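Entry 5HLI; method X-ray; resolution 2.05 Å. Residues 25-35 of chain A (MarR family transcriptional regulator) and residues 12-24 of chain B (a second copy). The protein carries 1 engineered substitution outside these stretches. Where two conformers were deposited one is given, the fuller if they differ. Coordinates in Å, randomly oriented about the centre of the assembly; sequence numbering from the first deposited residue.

Chain A, residues 25-35: LFAQFYEKKLK
Chain B, residues 12-24: ANQLCFSAYNVSR

The centre of the contact is an offset stack between Tyr A30 and Tyr B20, one from each copy of the protein. The ring centroids lie 4.1 Å apart with planes at 6°, and Tyr A30 CG reaches Tyr B20 CD2 at 3.4 Å. Tyr A30 CB sits 3.7 Å from the Tyr B20 ring centroid, 19° off the normal, so a CH-pi contact supplements the stack. Each tyrosine is a knob in the other helix: Tyr A30 among Asn B13 (chi1 -87°, m; chi2 -97°), Cys B16, Phe B17 (chi1 -163°, t; chi2 73°) and Tyr B20; Tyr B20 among Ala A27, Tyr A30, Glu A31 and Leu A34.

Both stretches are helical throughout, with phi/psi near -64/-42 and backbone hydrogen bonds from N of residue i to O of residue i-4, 2.8 to 3.2 Å. Their axes approach to 8.4 Å, with a signed crossing angle of -108°. The contact buries 504 Å², both sides summed, mostly on Tyr A30 (110 Å²), Tyr B20 (103 Å²), Phe A26 (76 Å²) and Cys B16 (60 Å²). The register is set by Ala A27 and Tyr B20, whose CA atoms are 5.1 Å apart. Here the small alanine side chain lets the ring approach the backbone: Ala A27 CA lies 3.6 Å from Tyr B20 CD1. To reach its place, Tyr B20 leaves its helix sideways with chi1 -161° (t) and chi2 18°, whereas Tyr A30 points toward chain B with chi1 -94°, between wells, and chi2 -82°.

Beside the stack, Phe A26 (chi1 -79°, m; chi2 -67°) is directed toward chain B. Its CD2 meets Ala B19 CB at 3.5 Å and its CE1 meets Cys B16 SG at 3.4 Å. Cys B16 SG (chi1 -62°, m) lies 4.4 Å from the Phe A26 ring centroid and 57° off its normal, an oblique approach; it is also covalently bonded to a group elsewhere in the structure. Leu A34 (m, t) adds an apolar margin, its CD1 3.9 Å from Tyr B20 OH.

Farther out, Ser B23 (chi1 p) folds its hydroxyl back onto its own helix, donating from OG to Tyr B20 O at 2.5 Å, while Ser B23 OG packs 3.6 Å from Ala A27 CB.

At the polar edge, the Tyr A30 ring passes Cys B16 O edge-on, with CE2 3.2 Å from that oxygen. Tyr A30 OH comes within 3.1 Å of Phe B17 N, but the angle is poor and that nitrogen already donates to Asn B13 O at 2.9 Å. No direct hydrogen bond joins the stretches. Instead, water 1 bridges them, its oxygen 2.6 Å from Tyr A30 OH and donating to Asn B13 OD1 at 2.9 Å.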

# COMPACT_ATOMS: atom_id res chain seq x y z
N LEU A 25 6.01 2.08 0.49
CA LEU A 25 6.95 2.92 1.22
C LEU A 25 6.24 4.10 1.87
O LEU A 25 6.57 4.50 2.99
CB LEU A 25 8.06 3.40 0.29
CG LEU A 25 8.96 2.30 -0.28
CD1 LEU A 25 9.98 2.90 -1.23
CD2 LEU A 25 9.65 1.54 0.84
N PHE A 26 5.26 4.69 1.17
CA PHE A 26 4.41 5.69 1.80
C PHE A 26 3.66 5.11 2.98
O PHE A 26 3.52 5.76 4.03
CB PHE A 26 3.43 6.27 0.78
CG PHE A 26 4.03 7.30 -0.14
CD1 PHE A 26 4.45 8.52 0.35
CD2 PHE A 26 4.16 7.04 -1.49
CE1 PHE A 26 5.00 9.47 -0.50
CE2 PHE A 26 4.70 7.98 -2.35
CZ PHE A 26 5.12 9.20 -1.85
N ALA A 27 3.17 3.87 2.84
CA ALA A 27 2.45 3.23 3.94
C ALA A 27 3.36 3.01 5.15
O ALA A 27 2.95 3.26 6.29
CB ALA A 27 1.86 1.90 3.47
N GLN A 28 4.59 2.56 4.91
CA GLN A 28 5.53 2.37 6.01
C GLN A 28 5.88 3.70 6.68
O GLN A 28 6.13 3.74 7.89
CB GLN A 28 6.80 1.68 5.52
CG GLN A 28 6.59 0.23 5.10
CD GLN A 28 7.71 -0.29 4.22
OE1 GLN A 28 8.85 0.15 4.33
NE2 GLN A 28 7.38 -1.23 3.34
N PHE A 29 5.91 4.79 5.90
CA PHE A 29 6.13 6.10 6.50
C PHE A 29 4.96 6.49 7.40
O PHE A 29 5.17 6.98 8.52
CB PHE A 29 6.34 7.14 5.40
CG PHE A 29 6.43 8.55 5.91
CD1 PHE A 29 7.64 9.07 6.35
CD2 PHE A 29 5.31 9.36 5.96
CE1 PHE A 29 7.73 10.37 6.83
CE2 PHE A 29 5.39 10.66 6.44
CZ PHE A 29 6.60 11.16 6.87
N TYR A 30 3.73 6.29 6.92
CA TYR A 30 2.56 6.58 7.74
C TYR A 30 2.58 5.78 9.03
O TYR A 30 2.38 6.33 10.12
CB TYR A 30 1.28 6.29 6.95
CG TYR A 30 0.70 7.49 6.23
CD1 TYR A 30 -0.10 8.40 6.90
CD2 TYR A 30 0.93 7.69 4.88
CE1 TYR A 30 -0.64 9.49 6.25
CE2 TYR A 30 0.40 8.78 4.21
CZ TYR A 30 -0.39 9.68 4.90
OH TYR A 30 -0.92 10.76 4.25
N GLU A 31 2.83 4.47 8.93
CA GLU A 31 2.81 3.62 10.11
C GLU A 31 3.86 4.06 11.12
O GLU A 31 3.62 4.03 12.34
CB GLU A 31 3.01 2.16 9.70
CG GLU A 31 1.81 1.58 8.97
CD GLU A 31 2.18 0.56 7.91
OE1 GLU A 31 1.29 0.18 7.11
OE2 GLU A 31 3.35 0.13 7.87
N LYS A 32 5.03 4.49 10.64
CA LYS A 32 6.07 4.99 11.54
C LYS A 32 5.61 6.27 12.25
O LYS A 32 5.76 6.41 13.47
CB LYS A 32 7.36 5.24 10.76
CG LYS A 32 8.48 5.88 11.56
CD LYS A 32 9.72 6.06 10.69
CE LYS A 32 10.82 6.81 11.44
NZ LYS A 32 11.23 6.10 12.68
N LYS A 33 5.03 7.20 11.49
CA LYS A 33 4.60 8.47 12.08
C LYS A 33 3.43 8.27 13.03
O LYS A 33 3.42 8.82 14.14
CB LYS A 33 4.23 9.46 10.97
CG LYS A 33 5.44 10.00 10.23
CD LYS A 33 6.41 10.62 11.22
CE LYS A 33 7.67 11.13 10.54
NZ LYS A 33 8.58 11.76 11.54
N LEU A 34 2.43 7.48 12.62
CA LEU A 34 1.28 7.23 13.49
C LEU A 34 1.70 6.56 14.78
O LEU A 34 1.15 6.85 15.85
CB LEU A 34 0.24 6.39 12.75
CG LEU A 34 -0.40 7.02 11.51
CD1 LEU A 34 -1.33 6.03 10.82
CD2 LEU A 34 -1.15 8.29 11.88
N LYS A 35 2.69 5.66 14.72
CA LYS A 35 3.20 5.03 15.93
C LYS A 35 3.83 6.05 16.87
O LYS A 35 3.72 5.91 18.09
CB LYS A 35 4.20 3.94 15.58
CG LYS A 35 4.87 3.30 16.79
CD LYS A 35 5.72 2.10 16.40
CE LYS A 35 6.54 1.59 17.58
NZ LYS A 35 5.70 1.40 18.80
N ALA B 12 1.37 17.75 0.31
CA ALA B 12 2.09 16.55 0.74
C ALA B 12 1.12 15.54 1.35
O ALA B 12 1.11 14.37 0.96
CB ALA B 12 3.19 16.92 1.72
N ASN B 13 0.30 15.99 2.31
CA ASN B 13 -0.70 15.11 2.91
C ASN B 13 -1.62 14.52 1.85
O ASN B 13 -1.95 13.33 1.90
CB ASN B 13 -1.51 15.88 3.95
CG ASN B 13 -0.88 15.86 5.32
OD1 ASN B 13 -1.24 15.04 6.16
ND2 ASN B 13 0.07 16.76 5.55
N GLN B 14 -2.05 15.34 0.89
CA GLN B 14 -3.01 14.89 -0.11
C GLN B 14 -2.44 13.78 -0.98
O GLN B 14 -3.09 12.76 -1.21
CB GLN B 14 -3.45 16.09 -0.96
CG GLN B 14 -4.62 15.81 -1.88
CD GLN B 14 -5.08 17.07 -2.60
OE1 GLN B 14 -4.29 17.75 -3.26
NE2 GLN B 14 -6.36 17.38 -2.48
N LEU B 15 -1.24 13.96 -1.45
CA LEU B 15 -0.61 12.98 -2.29
C LEU B 15 -0.27 11.71 -1.52
O LEU B 15 -0.53 10.64 -1.97
CB LEU B 15 0.64 13.55 -2.93
CG LEU B 15 1.39 12.54 -3.78
CD1 LEU B 15 0.49 11.80 -4.71
CD2 LEU B 15 2.41 13.23 -4.60
N CYS B 16 0.32 11.88 -0.36
CA CYS B 16 0.78 10.72 0.39
C CYS B 16 -0.38 9.89 0.93
O CYS B 16 -0.26 8.67 1.06
CB CYS B 16 1.70 11.17 1.51
SG CYS B 16 3.18 12.00 0.90
N PHE B 17 -1.50 10.54 1.26
CA PHE B 17 -2.67 9.78 1.71
C PHE B 17 -3.30 9.02 0.56
O PHE B 17 -3.81 7.90 0.74
CB PHE B 17 -3.68 10.72 2.37
CG PHE B 17 -4.71 10.01 3.20
CD1 PHE B 17 -4.36 9.46 4.43
CD2 PHE B 17 -6.01 9.88 2.76
CE1 PHE B 17 -5.30 8.80 5.20
CE2 PHE B 17 -6.96 9.22 3.53
CZ PHE B 17 -6.60 8.69 4.76
N SER B 18 -3.29 9.60 -0.64
CA SER B 18 -3.76 8.89 -1.83
C SER B 18 -2.95 7.62 -2.05
O SER B 18 -3.51 6.54 -2.26
CB SER B 18 -3.68 9.80 -3.05
OG SER B 18 -4.10 9.13 -4.22
N ALA B 19 -1.62 7.73 -1.99
CA ALA B 19 -0.76 6.56 -2.14
C ALA B 19 -0.97 5.58 -0.99
O ALA B 19 -0.92 4.36 -1.18
CB ALA B 19 0.70 6.98 -2.22
N TYR B 20 -1.19 6.10 0.22
CA TYR B 20 -1.52 5.26 1.37
C TYR B 20 -2.75 4.40 1.08
O TYR B 20 -2.75 3.18 1.32
CB TYR B 20 -1.75 6.14 2.59
CG TYR B 20 -1.67 5.47 3.94
CD1 TYR B 20 -1.05 4.23 4.10
CD2 TYR B 20 -2.21 6.08 5.07
CE1 TYR B 20 -0.98 3.63 5.36
CE2 TYR B 20 -2.15 5.48 6.31
CZ TYR B 20 -1.54 4.26 6.45
OH TYR B 20 -1.48 3.70 7.71
N ASN B 21 -3.81 5.01 0.56
CA ASN B 21 -5.00 4.25 0.16
C ASN B 21 -4.66 3.22 -0.90
O ASN B 21 -5.12 2.07 -0.84
CB ASN B 21 -6.08 5.20 -0.35
CG ASN B 21 -6.78 5.96 0.76
OD1 ASN B 21 -6.78 5.54 1.91
ND2 ASN B 21 -7.37 7.10 0.41
N VAL B 22 -3.84 3.60 -1.89
CA VAL B 22 -3.50 2.70 -2.98
C VAL B 22 -2.77 1.47 -2.47
O VAL B 22 -2.96 0.36 -3.00
CB VAL B 22 -2.68 3.46 -4.05
CG1 VAL B 22 -1.98 2.50 -4.99
CG2 VAL B 22 -3.59 4.40 -4.83
N SER B 23 -1.95 1.62 -1.43
CA SER B 23 -1.25 0.46 -0.87
C SER B 23 -2.23 -0.59 -0.38
O SER B 23 -2.00 -1.80 -0.54
CB SER B 23 -0.32 0.90 0.27
OG SER B 23 -1.06 1.32 1.41
N ARG B 24 -3.35 -0.16 0.21
CA ARG B 24 -4.37 -1.11 0.65
C ARG B 24 -5.12 -1.71 -0.54
O ARG B 24 -5.44 -2.90 -0.55
CB ARG B 24 -5.35 -0.43 1.61
CG ARG B 24 -4.78 -0.13 2.99
CD ARG B 24 -5.76 0.67 3.82
NE ARG B 24 -5.76 2.09 3.47
CZ ARG B 24 -4.92 2.99 4.00
NH1 ARG B 24 -4.03 2.60 4.90
NH2 ARG B 24 -4.98 4.26 3.64
O HOH W 1 -2.39 12.48 5.60